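Local coordinates for protein exported gluconolactonase (Xanthomonas campestris pv. campestris, PDB 3DR2) that probably hydrolyses gluconolactone to gluconate as a calcium-binding six-bladed beta-propeller of the SMP-30 family, at residues 120-125 / 172-177. Sequence-based numbering, arbitrary orientation.
Sequences LLVGRY and YRLPPD
The hydroxyl oxygen of Tyr172 sits over one face of the Tyr125 ring, above the CB-CG bond, with Tyr172 OH 4.1 Å from Tyr125 CB, a van der Waals approach and not a polar bond. Further along the Tyr172 ring, Tyr172 CE2 lies 3.5 Å from Tyr125 CD1, over that same face and displaced toward the rim. The two rings form an oblique pair, inclined at 54° with centroids 5.3 Å apart. Tyr125 presents this face because its CG is anti to the backbone N (chi1 -178°), which swings the ring toward Tyr172.

The second half of the interface is aliphatic and meets differently. Val122 and Leu174 reach for each other tip to tip, Val122 CG1 standing 3.7 Å from Leu174 CD1. Leu174 CD1 also lies 4.3 Å from Leu121 CB, a looser touch, so a single leucine branch serves two consecutive residues. Leu121 and Val122 form a classic beta bulge opposite Ile109, where the chain bends out of strand 118-120; this irregularity lets neighbouring side chains point the same way, toward Leu174. The example illustrates how two pieces of backbone, 8.4 Å apart at the CA atoms of Val122 and Leu174, can be joined by side chains alone.

Within the propeller, the contact ties the chain leaving the blade that ends with strand 118-120 to strand 169-174 of the next blade. Phe146 on strand 144-147 meets the Tyr172 ring, Arg183 on strand 182-187 touches both tyrosines, and Leu181 packs on Val122. Strand 122-125 itself pairs antiparallel with the short strand 128-129, which precedes the first strand, 136-138, of the blade that also holds 169-174.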
ATOM      1  N   LEU A 120      19.748  -1.473  12.543  1.00 20.54           N
ATOM      2  CA  LEU A 120      19.180  -2.293  13.613  1.00 20.94           C
ATOM      3  C   LEU A 120      19.676  -1.970  15.022  1.00 20.81           C
ATOM      4  O   LEU A 120      20.877  -1.877  15.260  1.00 21.77           O
ATOM      5  CB  LEU A 120      19.461  -3.773  13.321  1.00 23.46           C
ATOM      6  CG  LEU A 120      19.098  -4.810  14.393  1.00 25.42           C
ATOM      7  CD1 LEU A 120      17.585  -4.947  14.517  1.00 26.08           C
ATOM      8  CD2 LEU A 120      19.710  -6.148  14.010  1.00 26.11           C
ATOM      9  N   LEU A 121      18.742  -1.794  15.952  1.00 20.54           N
ATOM     10  CA  LEU A 121      19.091  -1.539  17.346  1.00 20.84           C
ATOM     11  C   LEU A 121      18.875  -2.838  18.118  1.00 21.58           C
ATOM     12  O   LEU A 121      19.756  -3.288  18.851  1.00 22.49           O
ATOM     13  CB  LEU A 121      18.226  -0.432  17.956  1.00 20.57           C
ATOM     14  CG  LEU A 121      18.499   1.030  17.580  1.00 21.29           C
ATOM     15  CD1 LEU A 121      17.768   1.946  18.567  1.00 19.02           C
ATOM     16  CD2 LEU A 121      19.993   1.317  17.627  1.00 20.11           C
ATOM     17  N   VAL A 122      17.701  -3.442  17.944  1.00 20.37           N
ATOM     18  CA  VAL A 122      17.382  -4.701  18.611  1.00 20.16           C
ATOM     19  C   VAL A 122      16.235  -5.401  17.891  1.00 20.36           C
ATOM     20  O   VAL A 122      15.239  -4.774  17.545  1.00 20.35           O
ATOM     21  CB  VAL A 122      17.008  -4.478  20.102  1.00 19.23           C
ATOM     22  CG1 VAL A 122      15.709  -3.693  20.223  1.00 18.10           C
ATOM     23  CG2 VAL A 122      16.888  -5.815  20.805  1.00 21.02           C
ATOM     24  N   GLY A 123      16.383  -6.702  17.663  1.00 17.93           N
ATOM     25  CA  GLY A 123      15.344  -7.440  16.967  1.00 17.41           C
ATOM     26  C   GLY A 123      14.987  -8.762  17.613  1.00 17.25           C
ATOM     27  O   GLY A 123      14.238  -9.559  17.042  1.00 17.30           O
ATOM     28  N   ARG A 124      15.514  -8.996  18.808  1.00 17.39           N
ATOM     29  CA  ARG A 124      15.243 -10.243  19.507  1.00 18.36           C
ATOM     30  C   ARG A 124      15.128 -10.068  21.008  1.00 19.94           C
ATOM     31  O   ARG A 124      15.579  -9.072  21.572  1.00 18.65           O
ATOM     32  CB  ARG A 124      16.359 -11.258  19.230  1.00 17.83           C
ATOM     33  CG  ARG A 124      16.456 -11.720  17.794  1.00 19.37           C
ATOM     34  CD  ARG A 124      17.686 -12.602  17.555  1.00 18.77           C
ATOM     35  NE  ARG A 124      17.769 -13.011  16.154  1.00 21.10           N
ATOM     36  CZ  ARG A 124      17.108 -14.039  15.628  1.00 20.00           C
ATOM     37  NH1 ARG A 124      16.318 -14.786  16.388  1.00 22.38           N
ATOM     38  NH2 ARG A 124      17.209 -14.299  14.329  1.00 23.72           N
ATOM     39  N   TYR A 125      14.504 -11.053  21.640  1.00 19.70           N
ATOM     40  CA  TYR A 125      14.360 -11.085  23.082  1.00 19.20           C
ATOM     41  C   TYR A 125      14.697 -12.520  23.468  1.00 20.38           C
ATOM     42  O   TYR A 125      14.090 -13.462  22.962  1.00 20.07           O
ATOM     43  CB  TYR A 125      12.934 -10.772  23.532  1.00 18.79           C
ATOM     44  CG  TYR A 125      12.829 -10.768  25.037  1.00 19.36           C
ATOM     45  CD1 TYR A 125      13.433  -9.761  25.790  1.00 20.20           C
ATOM     46  CD2 TYR A 125      12.209 -11.817  25.718  1.00 20.89           C
ATOM     47  CE1 TYR A 125      13.435  -9.795  27.179  1.00 21.42           C
ATOM     48  CE2 TYR A 125      12.204 -11.862  27.118  1.00 21.04           C
ATOM     49  CZ  TYR A 125      12.822 -10.851  27.836  1.00 20.81           C
ATOM     50  OH  TYR A 125      12.852 -10.899  29.209  1.00 22.23           O
ATOM     51  N   TYR A 172       8.418  -3.197  26.180  1.00 17.91           N
ATOM     52  CA  TYR A 172       9.828  -3.334  26.521  1.00 19.29           C
ATOM     53  C   TYR A 172      10.521  -1.999  26.726  1.00 20.15           C
ATOM     54  O   TYR A 172      10.053  -0.960  26.260  1.00 21.46           O
ATOM     55  CB  TYR A 172      10.593  -4.068  25.417  1.00 17.54           C
ATOM     56  CG  TYR A 172      10.159  -5.484  25.141  1.00 19.03           C
ATOM     57  CD1 TYR A 172       9.137  -5.759  24.238  1.00 15.94           C
ATOM     58  CD2 TYR A 172      10.807  -6.558  25.749  1.00 16.68           C
ATOM     59  CE1 TYR A 172       8.775  -7.065  23.938  1.00 17.94           C
ATOM     60  CE2 TYR A 172      10.455  -7.863  25.463  1.00 16.93           C
ATOM     61  CZ  TYR A 172       9.439  -8.114  24.556  1.00 16.68           C
ATOM     62  OH  TYR A 172       9.087  -9.409  24.277  1.00 18.61           O
ATOM     63  N   ARG A 173      11.653  -2.050  27.424  1.00 19.91           N
ATOM     64  CA  ARG A 173      12.474  -0.872  27.666  1.00 18.98           C
ATOM     65  C   ARG A 173      13.885  -1.185  27.190  1.00 19.87           C
ATOM     66  O   ARG A 173      14.499  -2.155  27.641  1.00 18.51           O
ATOM     67  CB  ARG A 173      12.515  -0.505  29.152  1.00 20.59           C
ATOM     68  CG  ARG A 173      13.496   0.625  29.458  1.00 22.02           C
ATOM     69  CD  ARG A 173      13.443   1.049  30.917  1.00 22.56           C
ATOM     70  NE  ARG A 173      14.365   2.148  31.202  1.00 22.81           N
ATOM     71  CZ  ARG A 173      15.662   1.997  31.456  1.00 25.24           C
ATOM     72  NH1 ARG A 173      16.423   3.056  31.700  1.00 25.35           N
ATOM     73  NH2 ARG A 173      16.199   0.787  31.482  1.00 23.66           N
ATOM     74  N   LEU A 174      14.397  -0.367  26.274  1.00 19.46           N
ATOM     75  CA  LEU A 174      15.741  -0.563  25.748  1.00 20.10           C
ATOM     76  C   LEU A 174      16.625   0.516  26.360  1.00 20.51           C
ATOM     77  O   LEU A 174      16.508   1.692  26.025  1.00 22.05           O
ATOM     78  CB  LEU A 174      15.747  -0.440  24.216  1.00 20.04           C
ATOM     79  CG  LEU A 174      16.907  -1.096  23.453  1.00 22.52           C
ATOM     80  CD1 LEU A 174      16.865  -0.646  22.000  1.00 23.15           C
ATOM     81  CD2 LEU A 174      18.235  -0.727  24.067  1.00 25.87           C
ATOM     82  N   PRO A 175      17.523   0.124  27.277  1.00 21.55           N
ATOM     83  CA  PRO A 175      18.437   1.051  27.950  1.00 24.30           C
ATOM     84  C   PRO A 175      19.375   1.758  26.979  1.00 24.67           C
ATOM     85  O   PRO A 175      19.783   1.183  25.966  1.00 25.45           O
ATOM     86  CB  PRO A 175      19.205   0.146  28.914  1.00 23.83           C
ATOM     87  CG  PRO A 175      18.252  -0.971  29.181  1.00 23.44           C
ATOM     88  CD  PRO A 175      17.692  -1.240  27.799  1.00 22.12           C
ATOM     89  N   PRO A 176      19.734   3.015  27.281  1.00 27.27           N
ATOM     90  CA  PRO A 176      20.634   3.812  26.441  1.00 27.62           C
ATOM     91  C   PRO A 176      22.088   3.378  26.630  1.00 28.85           C
ATOM     92  O   PRO A 176      22.845   3.268  25.667  1.00 32.22           O
ATOM     93  CB  PRO A 176      20.381   5.228  26.928  1.00 28.89           C
ATOM     94  CG  PRO A 176      20.150   5.019  28.394  1.00 27.40           C
ATOM     95  CD  PRO A 176      19.249   3.807  28.426  1.00 27.61           C
ATOM     96  N   ASP A 177      22.472   3.144  27.881  1.00 32.01           N
ATOM     97  CA  ASP A 177      23.825   2.692  28.205  1.00 30.93           C
ATOM     98  C   ASP A 177      23.966   1.332  27.534  1.00 30.17           C
ATOM     99  O   ASP A 177      23.777   1.191  26.328  1.00 33.53           O
ATOM    100  CB  ASP A 177      23.981   2.517  29.721  1.00 31.66           C
ATOM    101  CG  ASP A 177      23.970   3.834  30.468  1.00 33.36           C
ATOM    102  OD1 ASP A 177      23.770   3.817  31.702  1.00 36.16           O
ATOM    103  OD2 ASP A 177      24.172   4.887  29.825  1.00 35.75           O
TER